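Local coordinates for peptide ABC transporter, peptide-binding protein (Thermus thermophilus, PDB 2D5W) that binds oligopeptides, and probably delivers them to an ABC transporter for uptake across the membrane, at residues Ser34-Glu37 with Gln38-Ala42. Residues are numbered along the deposited sequence; the frame is centred on the assembly and turned at random.
Sequences SEIE and QYLFA
This is a local contact within the last turns of helix 31-40, where a glutamine side chain reaches back along the helix to the backbone three residues earlier, beside a mixed β-sheet. The oxygen concerned is E35 O, which takes two donors from Q38. The backbone N of Q38 reaches it at 3.1 Å from above the carbonyl plane, while NE2 comes in on a lone pair, 3.2 Å from E35 O, with a nearly straight N-H (167°) and the oxygen lying almost exactly in the amide plane. Q38 can do this because its CG sits beside its own backbone N (chi1 -66°), which lays CB and CG over the carbonyls of the preceding turn. NE2 also bonds P575 O, so the amide ties the helix to a part of the chain far off in sequence; an alanine here would probably leave P575 O without this donor and E35 O with the backbone N alone.

The E35 side chain runs obliquely alongside the Q38 amide, its CG 3.9 Å from Q38 NE2 and the two flat groups tilted 29°, before its carboxylate goes to Y249, S271 and S272. The Y39 ring brings its CD1 edge to I36 O, with that oxygen in the ring plane, and Y39 N bonds the same carbonyl at 3.0 Å. E37 O receives F41 N at 2.7 Å, nearly along the C=O axis, whereas L40 N bonds E37 O only weakly. I36 packs on I224, Y249 and F251 and L40 on M226, from strands 223-228 and 246-251; I36 CG2 and L40 CD1 lie 4.3 Å apart. Mixed i+3 and i+4 bonds characterise this last helical turn, here packed against the sheet of a family 5 solute-binding protein, with S34 touching the bound peptide.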
loop_
_atom_site.group_PDB
_atom_site.type_symbol
_atom_site.label_atom_id
_atom_site.label_comp_id
_atom_site.label_asym_id
_atom_site.label_seq_id
_atom_site.Cartn_x
_atom_site.Cartn_y
_atom_site.Cartn_z
ATOM N N SER A 34 -6.143 -1.830 4.397
ATOM C CA SER A 34 -5.665 -0.852 5.363
ATOM C C SER A 34 -6.681 0.256 5.617
ATOM O O SER A 34 -6.855 0.696 6.751
ATOM C CB SER A 34 -4.347 -0.247 4.893
ATOM O OG SER A 34 -3.279 -1.147 5.126
ATOM N N GLU A 35 -7.353 0.713 4.569
ATOM C CA GLU A 35 -8.341 1.771 4.734
ATOM C C GLU A 35 -9.482 1.309 5.636
ATOM O O GLU A 35 -9.861 2.001 6.579
ATOM C CB GLU A 35 -8.903 2.188 3.379
ATOM C CG GLU A 35 -9.842 3.375 3.459
ATOM C CD GLU A 35 -10.529 3.642 2.142
ATOM O OE1 GLU A 35 -11.600 3.051 1.900
ATOM O OE2 GLU A 35 -9.988 4.431 1.342
ATOM N N ILE A 36 -10.028 0.136 5.344
ATOM C CA ILE A 36 -11.121 -0.409 6.131
ATOM C C ILE A 36 -10.696 -0.620 7.577
ATOM O O ILE A 36 -11.452 -0.335 8.508
ATOM C CB ILE A 36 -11.606 -1.748 5.537
ATOM C CG1 ILE A 36 -12.309 -1.486 4.207
ATOM C CG2 ILE A 36 -12.545 -2.462 6.511
ATOM C CD1 ILE A 36 -12.693 -2.736 3.457
ATOM N N GLU A 37 -9.475 -1.099 7.770
ATOM C CA GLU A 37 -9.012 -1.355 9.121
ATOM C C GLU A 37 -8.866 -0.120 9.997
ATOM O O GLU A 37 -8.787 -0.245 11.215
ATOM C CB GLU A 37 -7.729 -2.182 9.085
ATOM C CG GLU A 37 -8.033 -3.621 8.689
ATOM C CD GLU A 37 -6.831 -4.526 8.709
ATOM O OE1 GLU A 37 -7.011 -5.742 8.473
ATOM O OE2 GLU A 37 -5.712 -4.032 8.954
ATOM N N GLN A 38 -8.843 1.071 9.404
ATOM C CA GLN A 38 -8.766 2.278 10.224
ATOM C C GLN A 38 -10.037 2.360 11.067
ATOM O O GLN A 38 -10.012 2.833 12.205
ATOM C CB GLN A 38 -8.694 3.533 9.368
ATOM C CG GLN A 38 -7.452 3.693 8.543
ATOM C CD GLN A 38 -7.560 4.933 7.697
ATOM O OE1 GLN A 38 -6.881 5.931 7.938
ATOM N NE2 GLN A 38 -8.449 4.891 6.717
ATOM N N TYR A 39 -11.151 1.910 10.499
ATOM C CA TYR A 39 -12.423 1.938 11.208
ATOM C C TYR A 39 -12.451 0.936 12.356
ATOM O O TYR A 39 -13.097 1.168 13.380
ATOM C CB TYR A 39 -13.582 1.622 10.250
ATOM C CG TYR A 39 -13.843 2.696 9.219
ATOM C CD1 TYR A 39 -13.046 2.813 8.078
ATOM C CD2 TYR A 39 -14.862 3.628 9.408
ATOM C CE1 TYR A 39 -13.258 3.842 7.155
ATOM C CE2 TYR A 39 -15.082 4.657 8.496
ATOM C CZ TYR A 39 -14.277 4.760 7.375
ATOM O OH TYR A 39 -14.490 5.796 6.494
ATOM N N LEU A 40 -11.725 -0.164 12.177
ATOM C CA LEU A 40 -11.690 -1.266 13.135
ATOM C C LEU A 40 -10.556 -1.272 14.152
ATOM O O LEU A 40 -10.685 -1.874 15.224
ATOM C CB LEU A 40 -11.646 -2.586 12.362
ATOM C CG LEU A 40 -12.809 -2.879 11.415
ATOM C CD1 LEU A 40 -12.471 -4.074 10.541
ATOM C CD2 LEU A 40 -14.078 -3.134 12.219
ATOM N N PHE A 41 -9.448 -0.623 13.813
ATOM C CA PHE A 41 -8.277 -0.587 14.681
ATOM C C PHE A 41 -7.693 0.815 14.705
ATOM O O PHE A 41 -7.370 1.379 13.661
ATOM C CB PHE A 41 -7.230 -1.583 14.173
ATOM C CG PHE A 41 -7.681 -3.015 14.242
ATOM C CD1 PHE A 41 -7.594 -3.726 15.436
ATOM C CD2 PHE A 41 -8.247 -3.635 13.136
ATOM C CE1 PHE A 41 -8.071 -5.034 15.530
ATOM C CE2 PHE A 41 -8.729 -4.941 13.220
ATOM C CZ PHE A 41 -8.640 -5.642 14.421
ATOM N N ALA A 42 -7.557 1.377 15.900
ATOM C CA ALA A 42 -7.027 2.724 16.042
ATOM C C ALA A 42 -5.561 2.728 16.451
ATOM O O ALA A 42 -5.107 1.870 17.207
ATOM C CB ALA A 42 -7.851 3.498 17.061
#